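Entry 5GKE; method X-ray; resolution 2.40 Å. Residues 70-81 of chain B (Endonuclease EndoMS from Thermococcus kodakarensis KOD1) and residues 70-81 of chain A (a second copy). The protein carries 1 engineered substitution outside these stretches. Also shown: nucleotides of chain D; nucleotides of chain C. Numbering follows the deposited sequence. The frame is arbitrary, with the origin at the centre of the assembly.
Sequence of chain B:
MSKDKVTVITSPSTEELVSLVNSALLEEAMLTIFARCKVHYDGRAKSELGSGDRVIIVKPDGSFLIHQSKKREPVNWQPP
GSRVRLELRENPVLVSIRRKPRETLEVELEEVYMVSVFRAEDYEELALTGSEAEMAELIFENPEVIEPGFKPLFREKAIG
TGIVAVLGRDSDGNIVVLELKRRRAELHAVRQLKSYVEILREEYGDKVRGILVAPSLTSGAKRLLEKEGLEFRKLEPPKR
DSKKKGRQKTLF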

# COMPACT_ATOMS: atom_id res chain seq x y z
N LYS B 70 4.51 -13.77 -8.58
CA LYS B 70 5.40 -12.97 -7.75
C LYS B 70 4.70 -11.75 -7.15
O LYS B 70 3.59 -11.38 -7.50
CB LYS B 70 6.61 -12.46 -8.55
CG LYS B 70 7.47 -13.50 -9.21
CD LYS B 70 8.46 -12.81 -10.15
CE LYS B 70 9.40 -13.81 -10.86
NZ LYS B 70 8.70 -14.68 -11.85
N LYS B 71 5.50 -11.08 -6.34
CA LYS B 71 5.24 -9.96 -5.45
C LYS B 71 4.16 -10.11 -4.38
O LYS B 71 3.45 -11.11 -4.32
CB LYS B 71 4.84 -8.75 -6.33
CG LYS B 71 5.60 -8.65 -7.67
CD LYS B 71 6.40 -7.36 -7.78
CE LYS B 71 7.53 -7.48 -8.78
NZ LYS B 71 8.61 -8.36 -8.25
N ARG B 72 3.95 -9.02 -3.65
CA ARG B 72 3.03 -9.00 -2.51
C ARG B 72 1.68 -8.48 -2.99
O ARG B 72 0.63 -8.99 -2.59
CB ARG B 72 3.61 -8.19 -1.35
CG ARG B 72 2.87 -8.35 -0.01
CD ARG B 72 1.80 -7.29 0.06
NE ARG B 72 1.25 -7.06 1.38
CZ ARG B 72 0.67 -5.91 1.71
NH1 ARG B 72 0.61 -4.95 0.80
NH2 ARG B 72 0.16 -5.72 2.92
N GLU B 73 1.75 -7.46 -3.84
CA GLU B 73 0.59 -6.80 -4.41
C GLU B 73 -0.10 -7.62 -5.53
O GLU B 73 0.55 -8.27 -6.34
CB GLU B 73 1.00 -5.43 -4.97
CG GLU B 73 1.47 -4.45 -3.91
CD GLU B 73 0.50 -4.41 -2.75
OE1 GLU B 73 0.89 -4.88 -1.66
OE2 GLU B 73 -0.65 -3.96 -2.93
N PRO B 74 -1.42 -7.52 -5.60
CA PRO B 74 -2.15 -7.96 -6.81
C PRO B 74 -1.74 -7.14 -8.03
O PRO B 74 -1.52 -5.94 -7.89
CB PRO B 74 -3.61 -7.71 -6.45
CG PRO B 74 -3.55 -6.60 -5.39
CD PRO B 74 -2.31 -6.89 -4.60
N VAL B 75 -1.63 -7.76 -9.20
CA VAL B 75 -1.34 -7.02 -10.43
C VAL B 75 -2.54 -6.13 -10.83
O VAL B 75 -2.38 -5.04 -11.37
CB VAL B 75 -0.96 -7.97 -11.59
CG1 VAL B 75 -2.13 -8.91 -11.91
CG2 VAL B 75 -0.59 -7.18 -12.82
N ASN B 76 -3.74 -6.62 -10.56
CA ASN B 76 -4.95 -5.84 -10.73
C ASN B 76 -5.90 -6.17 -9.61
O ASN B 76 -5.83 -7.25 -9.00
CB ASN B 76 -5.62 -6.11 -12.08
CG ASN B 76 -4.88 -5.52 -13.25
OD1 ASN B 76 -4.25 -6.24 -14.03
ND2 ASN B 76 -4.98 -4.21 -13.40
N TRP B 77 -6.82 -5.26 -9.34
CA TRP B 77 -7.74 -5.45 -8.26
C TRP B 77 -8.94 -4.53 -8.37
O TRP B 77 -9.01 -3.68 -9.24
CB TRP B 77 -7.05 -5.19 -6.92
CG TRP B 77 -6.69 -3.77 -6.77
CD1 TRP B 77 -7.41 -2.79 -6.15
CD2 TRP B 77 -5.53 -3.13 -7.31
NE1 TRP B 77 -6.75 -1.59 -6.24
CE2 TRP B 77 -5.59 -1.77 -6.95
CE3 TRP B 77 -4.42 -3.58 -8.05
CZ2 TRP B 77 -4.59 -0.86 -7.31
CZ3 TRP B 77 -3.44 -2.68 -8.40
CH2 TRP B 77 -3.53 -1.33 -8.03
N GLN B 78 -9.85 -4.69 -7.44
CA GLN B 78 -10.93 -3.76 -7.27
C GLN B 78 -11.13 -3.75 -5.78
O GLN B 78 -11.03 -4.80 -5.14
CB GLN B 78 -12.17 -4.23 -8.05
CG GLN B 78 -13.14 -3.17 -8.47
CD GLN B 78 -12.62 -2.26 -9.53
OE1 GLN B 78 -11.85 -1.33 -9.24
NE2 GLN B 78 -13.06 -2.47 -10.76
N PRO B 79 -11.39 -2.56 -5.20
CA PRO B 79 -11.59 -2.34 -3.77
C PRO B 79 -12.97 -2.79 -3.28
O PRO B 79 -13.85 -3.07 -4.09
CB PRO B 79 -11.43 -0.83 -3.63
CG PRO B 79 -11.90 -0.31 -4.89
CD PRO B 79 -11.41 -1.29 -5.93
N PRO B 80 -13.13 -2.90 -1.95
CA PRO B 80 -14.42 -3.24 -1.34
C PRO B 80 -15.57 -2.39 -1.87
O PRO B 80 -15.41 -1.19 -2.07
CB PRO B 80 -14.18 -2.95 0.14
CG PRO B 80 -12.73 -3.17 0.35
CD PRO B 80 -12.05 -2.81 -0.95
N GLY B 81 -16.71 -3.02 -2.10
CA GLY B 81 -17.90 -2.30 -2.54
C GLY B 81 -18.17 -2.44 -4.03
O GLY B 81 -19.20 -2.02 -4.53
P DG D 8 0.42 -1.72 9.80
OP1 DG D 8 -0.40 -2.72 9.08
OP2 DG D 8 -0.17 -1.01 10.96
O5' DG D 8 1.75 -2.46 10.29
C5' DG D 8 2.76 -1.75 10.97
C4' DG D 8 4.13 -2.19 10.49
O4' DG D 8 4.26 -3.61 10.69
C3' DG D 8 4.40 -1.95 9.01
O3' DG D 8 5.76 -1.65 8.81
C2' DG D 8 4.03 -3.28 8.37
C1' DG D 8 4.44 -4.26 9.45
N9 DG D 8 3.61 -5.46 9.44
C8 DG D 8 2.32 -5.57 9.89
N7 DG D 8 1.82 -6.76 9.73
C5 DG D 8 2.85 -7.48 9.13
C6 DG D 8 2.88 -8.83 8.72
O6 DG D 8 1.99 -9.68 8.81
N1 DG D 8 4.11 -9.17 8.15
C2 DG D 8 5.17 -8.30 8.00
N2 DG D 8 6.27 -8.81 7.44
N3 DG D 8 5.15 -7.03 8.38
C4 DG D 8 3.95 -6.69 8.93
P DT C 8 -0.43 2.48 -9.76
OP1 DT C 8 -0.17 1.10 -9.31
OP2 DT C 8 0.51 3.11 -10.71
O5' DT C 8 -1.86 2.55 -10.44
C5' DT C 8 -2.42 3.81 -10.81
C4' DT C 8 -3.79 3.97 -10.20
O4' DT C 8 -4.69 2.98 -10.77
C3' DT C 8 -3.84 3.78 -8.68
O3' DT C 8 -4.64 4.81 -8.07
C2' DT C 8 -4.44 2.39 -8.50
C1' DT C 8 -5.29 2.21 -9.75
N1 DT C 8 -5.43 0.77 -10.23
C2 DT C 8 -6.61 0.10 -9.99
O2 DT C 8 -7.55 0.59 -9.41
N3 DT C 8 -6.66 -1.19 -10.46
C4 DT C 8 -5.66 -1.87 -11.14
O4 DT C 8 -5.80 -3.02 -11.52
C5 DT C 8 -4.44 -1.12 -11.37
C7 DT C 8 -3.27 -1.76 -12.09
C6 DT C 8 -4.39 0.16 -10.91
P DT D 11 5.16 -5.70 -3.70
OP1 DT D 11 4.11 -6.16 -4.65
OP2 DT D 11 5.99 -6.70 -3.00
O5' DT D 11 6.07 -4.61 -4.43
C5' DT D 11 5.44 -3.61 -5.22
C4' DT D 11 6.44 -2.62 -5.80
O4' DT D 11 6.65 -1.54 -4.87
C3' DT D 11 7.82 -3.19 -6.10
O3' DT D 11 7.93 -3.46 -7.52
C2' DT D 11 8.81 -2.10 -5.62
C1' DT D 11 7.90 -0.97 -5.15
N1 DT D 11 8.38 -0.28 -3.90
C2 DT D 11 8.58 1.08 -3.93
O2 DT D 11 8.38 1.76 -4.93
N3 DT D 11 9.01 1.63 -2.76
C4 DT D 11 9.26 0.97 -1.58
O4 DT D 11 9.65 1.56 -0.58
C5 DT D 11 9.04 -0.46 -1.61
C7 DT D 11 9.28 -1.29 -0.38
C6 DT D 11 8.62 -1.01 -2.76
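Chain A (70-81) KKREPVNWQPPG

Residues 70-81 of the two copies pack against each other as a pair with approximate twofold symmetry. In each chain the segment is largely irregular; residues 76-78 form a short strand, and the rest is loop or turn. After an extended B:Lys70 and A:Lys70, the path turns at B:Lys71 and A:Lys71, where phi is positive (57° in chain B, 59° in chain A), passes through B:Arg72 at phi/psi of -95/-41 and A:Arg72 at -104/-19, and then runs extended from B:Glu73 and A:Glu73 to B:Pro80 and A:Pro80 apart from a bend at B:Val75 and A:Val75, before B:Gly81 and A:Gly81 take positive phi. The two backbones run in opposite senses, so that the start of one stretch lies beside the end of the other. B:Lys71 CA is 5.8 Å from A:Pro80 CA, B:Arg72 CA is 5.5 Å from A:Pro79 CA, and B:Pro80 CA is 5.6 Å from A:Lys71 CA. At the middle the chains stand farther apart, with B:Glu73 CA and A:Glu73 CA separated by 9.0 Å, and this wider gap is occupied by side chains. The two stretches together bury 583 Å².

The arginines dominate the contact. B:Arg72 and A:Arg72 both point toward the partner, with chi1 in t, and the other stretch covers 134 and 132 Å² of them, respectively. Each guanidinium lies over the indole of the opposing tryptophan in a cation-pi interaction: A:Arg72 CZ is 3.8 Å from the centroid of the five-membered ring of B:Trp77, and B:Arg72 CZ is 3.9 Å from that of A:Trp77, both almost on the ring normal. The opposite face of each indole is covered by a base, DT8 of chain C for B:Trp77 and DG8 of chain D for A:Trp77, so each ring is sandwiched between arginine and nucleotide. B:Pro74 and A:Pro74 each add a nonpolar contact over one face of the facing guanidinium, with B:Pro74 CG 3.6 Å from A:Arg72 NH2 and A:Pro74 CG 3.9 Å from B:Arg72 NH2.

The carboxylates of B:Glu73 and A:Glu73 balance this concentrated positive charge. Within each chain a short salt bridge joins the neighbours, B:Arg72 NH1 to B:Glu73 OE1 and A:Arg72 NH1 to A:Glu73 OE2, both at 2.5 Å. Longer salt bridges cross between the chains: A:Arg72 NH1 lies 3.3 Å from B:Glu73 OE2, a weak hydrogen bond, and B:Arg72 NH1 lies 3.5 Å from A:Glu73 OE1. Water 1 links the two glutamates, donating to B:Glu73 OE2 at 2.8 Å and to A:Glu73 OE1 at 3.1 Å, although acceptors in reach outnumber its protons.

B:Pro80 and A:Pro80 close the two ends of the contact. B:Pro80 CG packs 3.7 Å from A:Lys71 CA, and A:Pro80 CG lies 3.9 Å from B:Lys71 CA. Both lysine side chains leave their backbone in the direction away from the partner, which leaves the CA atoms open to the proline rings. B:Asn76 and A:Asn76 also point away and instead meet a base: A:Asn76 ND2 donates to DG8 O6 at 3.1 Å, while B:Asn76 ND2 reaches DT8 O4 at a very short 2.4 Å.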

# COMPACT_ATOMS: atom_id res chain seq x y z
N LYS A 70 -12.99 -10.14 4.18
CA LYS A 70 -13.15 -8.72 3.91
C LYS A 70 -11.86 -7.99 3.56
O LYS A 70 -10.75 -8.46 3.79
CB LYS A 70 -13.82 -8.03 5.10
CG LYS A 70 -15.27 -8.42 5.27
CD LYS A 70 -15.89 -7.78 6.51
CE LYS A 70 -17.24 -8.41 6.82
NZ LYS A 70 -18.11 -8.49 5.62
N LYS A 71 -12.10 -6.80 3.04
CA LYS A 71 -11.19 -5.78 2.52
C LYS A 71 -10.28 -6.18 1.37
O LYS A 71 -10.31 -7.30 0.89
CB LYS A 71 -10.27 -5.30 3.66
CG LYS A 71 -10.93 -5.17 5.04
CD LYS A 71 -11.98 -4.07 5.05
CE LYS A 71 -11.32 -2.69 4.91
NZ LYS A 71 -12.30 -1.54 4.93
N ARG A 72 -9.35 -5.30 1.03
CA ARG A 72 -8.52 -5.57 -0.13
C ARG A 72 -7.14 -6.03 0.31
O ARG A 72 -6.43 -6.70 -0.44
CB ARG A 72 -8.46 -4.32 -1.01
CG ARG A 72 -7.75 -4.50 -2.35
CD ARG A 72 -6.35 -4.00 -2.16
NE ARG A 72 -5.66 -3.77 -3.41
CZ ARG A 72 -4.41 -3.34 -3.47
NH1 ARG A 72 -3.74 -3.10 -2.35
NH2 ARG A 72 -3.85 -3.14 -4.65
N GLU A 73 -6.82 -5.73 1.56
CA GLU A 73 -5.51 -6.00 2.11
C GLU A 73 -5.51 -7.32 2.82
O GLU A 73 -6.48 -7.66 3.47
CB GLU A 73 -5.08 -4.90 3.08
CG GLU A 73 -4.80 -3.58 2.41
CD GLU A 73 -3.83 -3.73 1.27
OE1 GLU A 73 -2.67 -4.12 1.53
OE2 GLU A 73 -4.24 -3.48 0.11
N PRO A 74 -4.41 -8.05 2.72
CA PRO A 74 -4.35 -9.23 3.58
C PRO A 74 -4.23 -8.78 5.04
O PRO A 74 -3.63 -7.74 5.31
CB PRO A 74 -3.08 -9.93 3.08
CG PRO A 74 -2.18 -8.77 2.68
CD PRO A 74 -3.11 -7.74 2.09
N VAL A 75 -4.79 -9.53 5.96
CA VAL A 75 -4.68 -9.18 7.38
C VAL A 75 -3.25 -9.41 7.91
O VAL A 75 -2.80 -8.70 8.80
CB VAL A 75 -5.70 -9.98 8.21
CG1 VAL A 75 -5.48 -11.46 8.01
CG2 VAL A 75 -5.60 -9.62 9.70
N ASN A 76 -2.56 -10.41 7.37
CA ASN A 76 -1.15 -10.67 7.68
C ASN A 76 -0.40 -11.07 6.42
O ASN A 76 -1.00 -11.56 5.45
CB ASN A 76 -0.99 -11.76 8.74
CG ASN A 76 -1.23 -11.25 10.16
OD1 ASN A 76 -2.19 -11.66 10.82
ND2 ASN A 76 -0.36 -10.38 10.64
N TRP A 77 0.90 -10.80 6.39
CA TRP A 77 1.69 -11.12 5.20
C TRP A 77 3.18 -11.14 5.48
O TRP A 77 3.64 -10.65 6.51
CB TRP A 77 1.43 -10.11 4.07
CG TRP A 77 2.01 -8.76 4.40
CD1 TRP A 77 3.22 -8.27 3.99
CD2 TRP A 77 1.43 -7.76 5.22
NE1 TRP A 77 3.42 -7.02 4.51
CE2 TRP A 77 2.33 -6.69 5.28
CE3 TRP A 77 0.22 -7.67 5.93
CZ2 TRP A 77 2.07 -5.53 6.01
CZ3 TRP A 77 -0.04 -6.52 6.65
CH2 TRP A 77 0.89 -5.47 6.68
N GLN A 78 3.91 -11.73 4.55
CA GLN A 78 5.32 -11.43 4.39
C GLN A 78 5.56 -11.05 2.94
O GLN A 78 4.98 -11.64 2.04
CB GLN A 78 6.20 -12.62 4.78
CG GLN A 78 6.33 -12.85 6.27
CD GLN A 78 7.37 -11.96 6.92
OE1 GLN A 78 7.29 -10.73 6.85
NE2 GLN A 78 8.37 -12.58 7.57
N PRO A 79 6.43 -10.06 2.71
CA PRO A 79 6.85 -9.62 1.37
C PRO A 79 7.86 -10.60 0.74
O PRO A 79 8.40 -11.44 1.46
CB PRO A 79 7.47 -8.25 1.65
CG PRO A 79 7.94 -8.34 3.06
CD PRO A 79 6.95 -9.20 3.78
N PRO A 80 8.09 -10.50 -0.59
CA PRO A 80 9.00 -11.40 -1.31
C PRO A 80 10.32 -11.57 -0.57
O PRO A 80 10.78 -10.61 0.02
CB PRO A 80 9.24 -10.67 -2.63
CG PRO A 80 8.08 -9.84 -2.83
CD PRO A 80 7.57 -9.44 -1.47
N GLY A 81 10.92 -12.75 -0.60
CA GLY A 81 12.16 -12.98 0.10
C GLY A 81 12.06 -13.75 1.41
O GLY A 81 13.05 -14.32 1.86
O HOH W 1 -2.07 -5.62 -1.14